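Hypothetical protein MJ0764 (Methanocaldococcus jannaschii, PDB 2B8M) is of unknown function but adopts the double-stranded beta-helix fold of the RmlC-like cupin family. Local coordinates at residues K16-L21 / N30-P35; H26-H31 / A101-K106; S47-I52 / F96-A101; L60-Q65 / F80-L85. One frame throughout, in Å; residues are numbered along the deposited sequence.

Interaction 1: K16-L21 / N30-P35; sequences KVVEKL and NHIVLP. With EDO (1,2-ethanediol), chain F; SO4 (sulfate ion), chain B.
Asn-30 and Lys-20 have their side chains lying next to each other and pointing the same way on the face that also carries Val-18 and Ile-32. Lys-20 bends at chi3, and its NZ donates to a sulfate, with Lys-20 NZ to sulfate O2 at 2.7 Å. One residue on, His-31 holds Glu-19 with three hydrogen bonds. The backbone supplies two, His-31 N to Glu-19 O and Glu-19 N to His-31 O, each 2.8 Å. On the other face, His-31 ND1 donates to Glu-19 OE1 at 2.7 Å. His-31 has CG anti to its backbone N (chi1 172°), which starts the ring off alongside the Glu-19 chain; ring and carboxylate planes are 51° apart, and OE1 is met on its anti side. Ile-32 faces Val-18 as a non-hydrogen-bonded pair and sets CG2 3.5 Å from Val-17 O. Val-18 N turns outward from this end strand, to an ethanediol. Val-33 and Val-17 exchange two backbone bonds of 2.9 Å, Val-17 N to Val-33 O and Val-33 N to Val-17 O, and their CB atoms meet at 3.8 Å. Leu-34 runs alongside Lys-16, CD2 to CE 3.9 Å, while Pro-35 closes the hairpin contact with CD 3.5 Å from Lys-16 N. Beyond the hairpin, His-31 NE2 bonds to Glu-95 OE2, and Phe-9 and Phe-97 meet the ring. A buried imidazole bonded at both nitrogens to carboxylates is fixed in rotation and probably tends to carry positive charge.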
# COMPACT_ATOMS: atom_id res chain seq x y z
N LYS A 16 6.60 -10.41 -15.41
CA LYS A 16 7.28 -9.40 -14.65
C LYS A 16 6.70 -8.02 -14.92
O LYS A 16 6.64 -7.56 -16.08
CB LYS A 16 8.79 -9.39 -14.95
CG LYS A 16 9.55 -8.47 -14.06
CD LYS A 16 11.07 -8.66 -14.12
CE LYS A 16 11.76 -7.65 -13.22
NZ LYS A 16 13.27 -7.67 -13.29
N VAL A 17 6.27 -7.35 -13.84
CA VAL A 17 5.63 -6.05 -13.89
C VAL A 17 6.32 -5.17 -12.85
O VAL A 17 6.43 -5.58 -11.70
CB VAL A 17 4.13 -6.21 -13.47
CG1 VAL A 17 3.50 -4.91 -13.18
CG2 VAL A 17 3.35 -6.99 -14.51
N VAL A 18 6.82 -4.02 -13.26
CA VAL A 18 7.32 -2.97 -12.35
C VAL A 18 6.61 -1.64 -12.65
O VAL A 18 7.03 -0.87 -13.52
CB VAL A 18 8.85 -2.81 -12.39
CG1 VAL A 18 9.31 -1.73 -11.44
CG2 VAL A 18 9.54 -4.13 -12.06
N GLU A 19 5.54 -1.38 -11.90
CA GLU A 19 4.69 -0.22 -12.12
C GLU A 19 4.96 0.88 -11.10
O GLU A 19 4.54 0.80 -9.95
CB GLU A 19 3.20 -0.62 -12.06
CG GLU A 19 2.84 -1.59 -13.11
CD GLU A 19 1.38 -1.94 -13.15
OE1 GLU A 19 0.81 -2.37 -12.11
OE2 GLU A 19 0.83 -1.89 -14.26
N LYS A 20 5.63 1.93 -11.58
CA LYS A 20 5.97 3.08 -10.75
C LYS A 20 4.86 4.07 -10.90
O LYS A 20 4.90 4.93 -11.76
CB LYS A 20 7.31 3.63 -11.19
CG LYS A 20 8.42 2.61 -10.89
CD LYS A 20 9.80 3.15 -11.17
CE LYS A 20 10.38 3.90 -9.96
NZ LYS A 20 11.61 4.68 -10.30
N LEU A 21 3.83 3.89 -10.08
CA LEU A 21 2.55 4.54 -10.33
C LEU A 21 2.40 5.89 -9.69
O LEU A 21 2.10 6.86 -10.40
CB LEU A 21 1.42 3.63 -9.89
CG LEU A 21 1.19 2.44 -10.86
CD1 LEU A 21 0.28 1.47 -10.13
CD2 LEU A 21 0.63 2.84 -12.19
N ASN A 30 4.58 1.94 -5.68
CA ASN A 30 4.81 1.09 -6.84
C ASN A 30 4.11 -0.25 -6.67
O ASN A 30 3.86 -0.69 -5.54
CB ASN A 30 6.33 0.92 -7.06
CG ASN A 30 7.04 2.22 -7.13
OD1 ASN A 30 6.48 3.21 -7.63
ND2 ASN A 30 8.27 2.26 -6.65
N HIS A 31 3.80 -0.90 -7.80
CA HIS A 31 3.21 -2.21 -7.82
C HIS A 31 4.14 -3.13 -8.58
O HIS A 31 4.54 -2.84 -9.71
CB HIS A 31 1.86 -2.14 -8.47
CG HIS A 31 1.24 -3.48 -8.72
ND1 HIS A 31 1.02 -3.95 -9.98
CD2 HIS A 31 0.83 -4.44 -7.86
CE1 HIS A 31 0.46 -5.15 -9.90
NE2 HIS A 31 0.32 -5.46 -8.63
N ILE A 32 4.52 -4.23 -7.96
CA ILE A 32 5.49 -5.15 -8.54
C ILE A 32 4.94 -6.59 -8.57
O ILE A 32 4.38 -7.07 -7.59
CB ILE A 32 6.86 -5.11 -7.82
CG1 ILE A 32 7.41 -3.67 -7.86
CG2 ILE A 32 7.83 -6.06 -8.48
CD1 ILE A 32 8.60 -3.45 -7.08
N VAL A 33 5.10 -7.24 -9.72
CA VAL A 33 4.89 -8.65 -9.88
C VAL A 33 6.15 -9.29 -10.37
O VAL A 33 6.73 -8.88 -11.40
CB VAL A 33 3.72 -8.94 -10.85
CG1 VAL A 33 3.45 -10.45 -10.96
CG2 VAL A 33 2.50 -8.21 -10.39
N LEU A 34 6.58 -10.32 -9.63
CA LEU A 34 7.75 -11.11 -10.01
C LEU A 34 7.33 -12.53 -10.12
O LEU A 34 6.98 -13.18 -9.12
CB LEU A 34 8.86 -11.00 -8.95
CG LEU A 34 9.44 -9.60 -8.72
CD1 LEU A 34 10.49 -9.71 -7.65
CD2 LEU A 34 10.03 -9.04 -10.01
N PRO A 35 7.33 -13.05 -11.35
CA PRO A 35 7.24 -14.48 -11.53
C PRO A 35 8.40 -15.24 -10.87
O PRO A 35 9.46 -14.66 -10.57
CB PRO A 35 7.31 -14.65 -13.05
CG PRO A 35 6.85 -13.35 -13.59
CD PRO A 35 7.37 -12.32 -12.63
C1 EDO F . 6.92 -2.22 -16.60
O1 EDO F . 7.43 -3.43 -16.01
C2 EDO F . 5.46 -2.05 -16.19
O2 EDO F . 4.83 -3.32 -16.08
S SO4 B . 13.06 6.07 -7.09
O1 SO4 B . 12.78 7.29 -6.33
O2 SO4 B . 11.86 5.68 -7.84
O3 SO4 B . 14.16 6.28 -8.02
O4 SO4 B . 13.42 5.00 -6.18

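Interaction 2: H26-H31 / A101-K106; sequences HVQINH and APHPKK. With SO4 (sulfate ion), chain D; SO4 (sulfate ion), chain B.
Gln-28 meets His-103 and Pro-104 in a van der Waals contact, with no hydrogen bond between the two segments, where the start of strand 28-35 passes the loop that follows strand 93-100. Gln-28 has CG anti to its carbonyl carbon (chi1 -60°) and an extended chain beyond, and its amide reaches Pro-104 tip to tip, OE1 to CD 3.1 Å. The same amide crosses the His-103 ring obliquely, the planes 59° apart. Gln-28 NE2 lies 3.4 Å from His-103 NE2, at an angle too poor for a bond; it donates instead to Asn-23 OD1 and to a sulfate, Gln-28 NE2 to sulfate O1 being 3.0 Å. In this cupin fold the loop leaves the sheet through a cis peptide before Pro-102, then coils into a helical turn after His-103, whose ND1 accepts from Lys-105 N at 3.0 Å. Before strand 28-35 begins, His-26 O lies 3.9 Å from Ala-101 CB, and Val-27 CG2 touches that methyl more loosely. A second sulfate sits at the edge of the His-26 ring, with His-26 ND1 to sulfate O2 2.6 Å, and comes near Pro-102 CB and Lys-106 CG. The His-26 ring also stacks on Tyr-48 of the second subunit.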
# COMPACT_ATOMS: atom_id res chain seq x y z
N HIS A 26 4.95 13.73 -1.40
CA HIS A 26 4.83 13.13 -0.10
C HIS A 26 5.06 11.65 -0.07
O HIS A 26 5.27 11.08 0.99
CB HIS A 26 3.41 13.39 0.43
CG HIS A 26 3.02 14.82 0.39
ND1 HIS A 26 3.69 15.78 1.11
CD2 HIS A 26 2.06 15.47 -0.31
CE1 HIS A 26 3.14 16.96 0.87
NE2 HIS A 26 2.16 16.80 -0.01
N VAL A 27 4.93 10.98 -1.21
CA VAL A 27 4.93 9.51 -1.18
C VAL A 27 5.20 8.94 -2.57
O VAL A 27 4.90 9.55 -3.58
CB VAL A 27 3.58 8.91 -0.65
CG1 VAL A 27 2.50 8.93 -1.73
CG2 VAL A 27 3.71 7.48 -0.13
N GLN A 28 5.74 7.72 -2.59
CA GLN A 28 5.82 6.91 -3.78
C GLN A 28 5.15 5.56 -3.52
O GLN A 28 5.30 4.95 -2.45
CB GLN A 28 7.25 6.70 -4.26
CG GLN A 28 7.98 7.91 -4.60
CD GLN A 28 9.45 7.63 -4.89
OE1 GLN A 28 10.13 6.92 -4.12
NE2 GLN A 28 9.95 8.17 -5.98
N ILE A 29 4.36 5.11 -4.49
CA ILE A 29 3.73 3.81 -4.41
C ILE A 29 3.92 3.09 -5.74
O ILE A 29 3.49 3.55 -6.79
CB ILE A 29 2.21 3.89 -4.04
CG1 ILE A 29 1.98 4.74 -2.78
CG2 ILE A 29 1.64 2.48 -3.86
CD1 ILE A 29 0.55 4.94 -2.40
N ASN A 30 4.58 1.94 -5.68
CA ASN A 30 4.81 1.09 -6.84
C ASN A 30 4.11 -0.25 -6.67
O ASN A 30 3.86 -0.69 -5.54
CB ASN A 30 6.33 0.92 -7.06
CG ASN A 30 7.04 2.22 -7.13
OD1 ASN A 30 6.48 3.21 -7.63
ND2 ASN A 30 8.27 2.26 -6.65
N HIS A 31 3.80 -0.90 -7.80
CA HIS A 31 3.21 -2.21 -7.82
C HIS A 31 4.14 -3.13 -8.58
O HIS A 31 4.54 -2.84 -9.71
CB HIS A 31 1.86 -2.14 -8.47
CG HIS A 31 1.24 -3.48 -8.72
ND1 HIS A 31 1.02 -3.95 -9.98
CD2 HIS A 31 0.83 -4.44 -7.86
CE1 HIS A 31 0.46 -5.15 -9.90
NE2 HIS A 31 0.32 -5.46 -8.63
N ALA A 101 8.01 6.71 1.94
CA ALA A 101 7.72 8.04 2.50
C ALA A 101 8.82 8.42 3.46
O ALA A 101 9.25 7.61 4.30
CB ALA A 101 6.39 8.07 3.21
N PRO A 102 9.29 9.66 3.36
CA PRO A 102 8.84 10.70 2.41
C PRO A 102 9.43 10.46 1.01
O PRO A 102 10.16 9.50 0.81
CB PRO A 102 9.47 11.95 3.01
CG PRO A 102 10.72 11.45 3.62
CD PRO A 102 10.38 10.13 4.20
N HIS A 103 9.15 11.34 0.07
CA HIS A 103 9.75 11.21 -1.24
C HIS A 103 11.28 11.24 -1.05
O HIS A 103 11.79 12.03 -0.23
CB HIS A 103 9.33 12.37 -2.16
CG HIS A 103 9.74 12.15 -3.58
ND1 HIS A 103 11.01 12.43 -4.02
CD2 HIS A 103 9.08 11.59 -4.62
CE1 HIS A 103 11.09 12.10 -5.30
NE2 HIS A 103 9.94 11.58 -5.68
N PRO A 104 12.01 10.38 -1.78
CA PRO A 104 13.47 10.34 -1.68
C PRO A 104 14.15 11.72 -1.75
O PRO A 104 15.17 11.96 -1.10
CB PRO A 104 13.86 9.45 -2.86
CG PRO A 104 12.72 8.47 -2.97
CD PRO A 104 11.50 9.26 -2.59
N LYS A 105 13.59 12.65 -2.52
CA LYS A 105 14.25 13.95 -2.64
C LYS A 105 14.37 14.65 -1.29
O LYS A 105 15.33 15.41 -1.05
CB LYS A 105 13.56 14.84 -3.67
CG LYS A 105 12.22 15.43 -3.23
CD LYS A 105 11.51 16.03 -4.45
CE LYS A 105 10.19 16.65 -4.09
NZ LYS A 105 9.70 17.46 -5.26
N LYS A 106 13.43 14.38 -0.39
CA LYS A 106 13.41 15.01 0.91
C LYS A 106 14.52 14.50 1.79
O LYS A 106 14.90 15.15 2.76
CB LYS A 106 12.06 14.83 1.60
CG LYS A 106 10.89 15.43 0.82
CD LYS A 106 10.92 16.95 0.72
CE LYS A 106 9.59 17.48 0.17
S SO4 D . 6.49 15.87 3.36
O1 SO4 D . 6.51 15.97 4.82
O2 SO4 D . 5.40 15.01 2.91
O3 SO4 D . 6.28 17.18 2.73
O4 SO4 D . 7.77 15.31 2.92
S SO4 B . 13.06 6.07 -7.09
O1 SO4 B . 12.78 7.29 -6.33
O2 SO4 B . 11.86 5.68 -7.84
O3 SO4 B . 14.16 6.28 -8.02
O4 SO4 B . 13.42 5.00 -6.18

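Interaction 3: S47-I52 / F96-A101; sequences SYVHLI and FFVVKA
Leu-51 has CG anti to its carbonyl carbon (chi1 -58°) and lies side by side with Val-98, CD2 to CG2 3.8 Å. Phe-96 takes the crowded position, CG between backbone N and carbonyl carbon (chi1 57°), and runs alongside the same leucine, with Leu-51 CD2 4.2 Å from Phe-96 CD2. On the other face Ile-52 and Val-99 meet at an oblique angle, CD1 to CG2 3.8 Å. Between these layers the antiparallel backbones bond at His-50 with Val-99 and at Ile-52 with Phe-97, the tightest pairs being Val-99 N to His-50 O and Ile-52 N to Phe-97 O, both 2.8 Å. A longer bond, Ala-101 N to Tyr-48 O at 3.2 Å, lies beyond these pairs. Val-99 O serves two donors: His-50 N and a water 3.0 Å away, which also sits in the plane of the His-50 ring, 2.7 Å from ND1. Ser-47 OG hydrogen-bonds onward to Pro-102 O. Ile-52 and Phe-97 pack on Phe-97 and Ile-52 of the second subunit, while Leu-51 and Phe-96 touch Met-58 of the opposing sheet. One face toward the partner and one toward the interior of the two-sheet barrel is the arrangement of a dimeric cupin's double-stranded beta-helix.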
# COMPACT_ATOMS: atom_id res chain seq x y z
N SER A 47 14.47 5.76 0.58
CA SER A 47 13.62 6.33 1.60
C SER A 47 13.26 5.23 2.55
O SER A 47 13.76 4.11 2.45
CB SER A 47 12.37 6.97 1.00
OG SER A 47 11.61 7.78 1.93
N TYR A 48 12.33 5.52 3.46
CA TYR A 48 11.78 4.53 4.36
C TYR A 48 10.74 3.72 3.58
O TYR A 48 9.84 4.27 2.93
CB TYR A 48 11.17 5.20 5.60
CG TYR A 48 12.19 5.91 6.40
CD1 TYR A 48 12.92 5.25 7.38
CD2 TYR A 48 12.49 7.24 6.13
CE1 TYR A 48 13.88 5.94 8.10
CE2 TYR A 48 13.45 7.91 6.82
CZ TYR A 48 14.15 7.25 7.81
OH TYR A 48 15.16 7.92 8.51
N VAL A 49 10.88 2.40 3.64
CA VAL A 49 10.14 1.47 2.74
C VAL A 49 9.23 0.54 3.51
O VAL A 49 9.62 -0.01 4.53
CB VAL A 49 11.11 0.62 1.90
CG1 VAL A 49 10.38 -0.45 1.02
CG2 VAL A 49 12.01 1.51 1.06
N HIS A 50 8.03 0.37 2.97
CA HIS A 50 7.14 -0.72 3.35
C HIS A 50 6.68 -1.51 2.15
O HIS A 50 6.23 -0.94 1.15
CB HIS A 50 5.93 -0.24 4.15
CG HIS A 50 6.26 0.30 5.49
ND1 HIS A 50 6.68 1.60 5.68
CD2 HIS A 50 6.29 -0.29 6.72
CE1 HIS A 50 6.90 1.80 6.97
NE2 HIS A 50 6.72 0.66 7.61
N LEU A 51 6.82 -2.82 2.27
CA LEU A 51 6.56 -3.79 1.23
C LEU A 51 5.27 -4.49 1.65
O LEU A 51 5.23 -5.16 2.66
CB LEU A 51 7.73 -4.81 1.14
CG LEU A 51 9.08 -4.16 0.86
CD1 LEU A 51 10.17 -5.21 0.93
CD2 LEU A 51 9.06 -3.46 -0.48
N ILE A 52 4.21 -4.31 0.87
CA ILE A 52 2.92 -4.91 1.20
C ILE A 52 2.70 -6.12 0.31
O ILE A 52 2.43 -6.01 -0.89
CB ILE A 52 1.75 -3.88 1.02
CG1 ILE A 52 1.96 -2.61 1.86
CG2 ILE A 52 0.45 -4.57 1.36
CD1 ILE A 52 1.05 -1.46 1.50
N PHE A 96 3.53 -7.51 -4.81
CA PHE A 96 3.61 -6.59 -3.66
C PHE A 96 3.47 -5.14 -4.09
O PHE A 96 3.68 -4.81 -5.27
CB PHE A 96 4.86 -6.81 -2.80
CG PHE A 96 6.13 -6.68 -3.53
CD1 PHE A 96 6.56 -7.70 -4.36
CD2 PHE A 96 6.92 -5.56 -3.40
CE1 PHE A 96 7.78 -7.58 -5.05
CE2 PHE A 96 8.10 -5.42 -4.08
CZ PHE A 96 8.53 -6.43 -4.93
N PHE A 97 3.10 -4.29 -3.14
CA PHE A 97 3.24 -2.86 -3.28
C PHE A 97 4.42 -2.37 -2.49
O PHE A 97 4.73 -2.91 -1.44
CB PHE A 97 1.98 -2.13 -2.84
CG PHE A 97 0.78 -2.49 -3.66
CD1 PHE A 97 -0.01 -3.60 -3.33
CD2 PHE A 97 0.46 -1.75 -4.79
CE1 PHE A 97 -1.07 -3.93 -4.13
CE2 PHE A 97 -0.62 -2.08 -5.57
CZ PHE A 97 -1.37 -3.16 -5.25
N VAL A 98 5.02 -1.31 -3.00
CA VAL A 98 6.12 -0.63 -2.35
C VAL A 98 5.62 0.75 -2.00
O VAL A 98 5.15 1.46 -2.87
CB VAL A 98 7.33 -0.49 -3.28
CG1 VAL A 98 8.43 0.25 -2.62
CG2 VAL A 98 7.83 -1.85 -3.75
N VAL A 99 5.69 1.11 -0.71
CA VAL A 99 5.28 2.41 -0.24
C VAL A 99 6.52 3.08 0.31
O VAL A 99 7.24 2.53 1.14
CB VAL A 99 4.21 2.29 0.87
CG1 VAL A 99 3.94 3.67 1.50
CG2 VAL A 99 2.96 1.62 0.35
N LYS A 100 6.80 4.28 -0.17
CA LYS A 100 7.99 4.99 0.26
C LYS A 100 7.58 6.37 0.73
O LYS A 100 6.89 7.10 0.03
CB LYS A 100 9.03 5.05 -0.86
CG LYS A 100 9.49 3.70 -1.38
CD LYS A 100 10.16 3.84 -2.72
CE LYS A 100 11.38 4.70 -2.64
NZ LYS A 100 12.04 4.85 -3.96
N ALA A 101 8.01 6.71 1.94
CA ALA A 101 7.72 8.04 2.50
C ALA A 101 8.82 8.42 3.46
O ALA A 101 9.25 7.61 4.30
CB ALA A 101 6.39 8.07 3.21
O HOH W 1 6.83 3.63 3.85

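Interaction 4: L60-Q65 / F80-L85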
# COMPACT_ATOMS: atom_id res chain seq x y z
N LEU A 60 13.85 -11.81 0.90
CA LEU A 60 14.40 -10.48 1.13
C LEU A 60 15.74 -10.61 1.85
O LEU A 60 15.83 -11.17 2.92
CB LEU A 60 13.43 -9.70 2.03
CG LEU A 60 13.87 -8.28 2.35
CD1 LEU A 60 13.89 -7.44 1.09
CD2 LEU A 60 12.95 -7.67 3.40
N THR A 61 16.81 -10.15 1.22
CA THR A 61 18.11 -10.13 1.83
C THR A 61 18.50 -8.69 2.09
O THR A 61 18.58 -7.88 1.17
CB THR A 61 19.19 -10.84 0.95
OG1 THR A 61 18.70 -12.14 0.55
CG2 THR A 61 20.44 -11.05 1.74
N LEU A 62 18.75 -8.39 3.37
CA LEU A 62 19.13 -7.09 3.80
C LEU A 62 20.54 -7.14 4.37
O LEU A 62 20.88 -8.01 5.20
CB LEU A 62 18.18 -6.54 4.87
CG LEU A 62 16.71 -6.40 4.52
CD1 LEU A 62 16.01 -5.74 5.69
CD2 LEU A 62 16.50 -5.60 3.25
N GLU A 63 21.36 -6.22 3.90
CA GLU A 63 22.74 -6.12 4.37
C GLU A 63 23.43 -7.48 4.46
O GLU A 63 23.46 -8.17 3.46
CB GLU A 63 22.83 -5.33 5.67
CG GLU A 63 22.42 -3.90 5.58
CD GLU A 63 23.37 -2.99 4.81
OE1 GLU A 63 24.56 -3.32 4.66
OE2 GLU A 63 22.94 -1.90 4.34
N ASP A 64 23.96 -7.84 5.63
CA ASP A 64 24.72 -9.09 5.84
C ASP A 64 23.88 -10.22 6.42
O ASP A 64 24.43 -11.27 6.81
CB ASP A 64 25.93 -8.80 6.75
CG ASP A 64 27.03 -8.03 6.01
N GLN A 65 22.57 -10.03 6.47
CA GLN A 65 21.65 -11.03 7.00
C GLN A 65 21.50 -12.18 6.02
O GLN A 65 21.66 -12.02 4.81
CB GLN A 65 20.25 -10.45 7.21
CG GLN A 65 20.16 -9.26 8.14
CD GLN A 65 18.74 -8.89 8.53
OE1 GLN A 65 17.75 -9.09 7.79
NE2 GLN A 65 18.62 -8.31 9.70
N PHE A 80 15.40 3.34 5.61
CA PHE A 80 16.24 4.16 4.74
C PHE A 80 17.73 3.79 4.84
O PHE A 80 18.28 3.55 5.92
CB PHE A 80 15.97 5.62 5.10
CG PHE A 80 16.87 6.60 4.45
CD1 PHE A 80 16.89 6.74 3.07
CD2 PHE A 80 17.70 7.40 5.21
CE1 PHE A 80 17.71 7.66 2.47
CE2 PHE A 80 18.53 8.33 4.62
CZ PHE A 80 18.53 8.46 3.23
N ASN A 81 18.37 3.78 3.66
CA ASN A 81 19.78 3.59 3.50
C ASN A 81 20.24 2.21 3.88
O ASN A 81 21.30 2.06 4.49
CB ASN A 81 20.56 4.65 4.29
CG ASN A 81 21.14 5.69 3.40
OD1 ASN A 81 21.48 5.43 2.25
ND2 ASN A 81 21.28 6.91 3.93
N VAL A 82 19.47 1.22 3.48
CA VAL A 82 19.74 -0.18 3.77
C VAL A 82 19.87 -0.94 2.43
O VAL A 82 18.99 -0.82 1.54
CB VAL A 82 18.58 -0.79 4.62
CG1 VAL A 82 18.69 -2.31 4.73
CG2 VAL A 82 18.55 -0.20 6.02
N LYS A 83 20.91 -1.75 2.31
CA LYS A 83 21.13 -2.57 1.12
C LYS A 83 20.15 -3.71 1.10
O LYS A 83 20.07 -4.48 2.09
CB LYS A 83 22.53 -3.13 1.09
CG LYS A 83 22.86 -3.85 -0.18
CD LYS A 83 24.35 -3.98 -0.40
CE LYS A 83 25.08 -4.62 0.77
NZ LYS A 83 26.50 -4.85 0.50
N MSE A 84 19.38 -3.78 0.02
CA MSE A 84 18.36 -4.79 -0.10
C MSE A 84 18.31 -5.48 -1.45
O MSE A 84 18.70 -4.94 -2.50
CB MSE A 84 16.97 -4.21 0.14
CG MSE A 84 16.64 -3.06 -0.80
SE MSE A 84 15.00 -2.12 -0.29
CE MSE A 84 13.83 -3.54 -0.52
N LEU A 85 17.85 -6.72 -1.38
CA LEU A 85 17.53 -7.49 -2.58
C LEU A 85 16.22 -8.24 -2.38
O LEU A 85 16.05 -8.93 -1.35
CB LEU A 85 18.60 -8.50 -2.82
CG LEU A 85 18.38 -9.46 -3.98
CD1 LEU A 85 18.30 -8.67 -5.25
CD2 LEU A 85 19.43 -10.52 -4.00
O HOH W 2 16.90 -11.97 -1.60
O HOH W 3 23.53 0.63 5.12
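Thr-61 and Leu-85 exchange the backbone hydrogen bonds that anchor this antiparallel contact, Thr-61 N to Leu-85 O and Leu-85 N to Thr-61 O, both 2.9 Å. A third follows where the first strand ends, from Glu-63 N to Lys-83 O at 2.8 Å. There the chain enters a type II' turn running from Leu-62 to Gln-65, and the Glu-63 side chain, bent at chi2 (-71°), folds back across Lys-83. Its carboxylate accepts the fourth bond: Lys-83 N points almost straight at Glu-63 OE2, 2.9 Å away with an angle of 175° at the hydrogen, and comes from above the carboxylate plane, 48° out of it. Apolar contacts lie on the Leu-62 and Met-84 face, Met-84 being selenomethionine. These two chains run side by side, and Leu-62 CD2 presses on Met-84 CB at 3.4 Å, tighter than usual for two carbons. Leu-60 CD1 reaches the Met-84 methyl CE at 4.2 Å, and Leu-62 CD2 also touches Val-82 CG1. Two waters bridge polar atoms of the two segments. One links Thr-61 OG1 with Leu-85 O; another donates to Glu-63 OE2 at 2.7 Å and to Asn-81 O. Ile-3 of the second subunit packs on Glu-63 and Val-82. Glu-63 OE2 thus answers a backbone N-H with a side-chain oxygen where the strand pairing stops, and Lys-83 NZ, 4.8 Å from Glu-63 OE1, probably adds a modest electrostatic attraction without direct contact.

From the N terminus, interaction 1 closes first, a short hairpin of strands 17-23 and 28-35. Interaction 2 opens on the stretch where interaction 1 closes, sharing Asn-30 and His-31 with it, and closes only at 101-106. Within the long loop of interaction 2 lies interaction 3, joining strand 49-55 to strand 93-100, and nested inside that is interaction 4, which pairs strands 57-62 and 83-87. Interactions 1 and 3 belong to one sheet, bonded through Asn-30 O to Val-98 N. Interaction 4 builds the facing sheet, which interaction 3 meets at Leu-51 and Met-84. Interactions 2 and 3 share Ala-101, and both touch the second subunit.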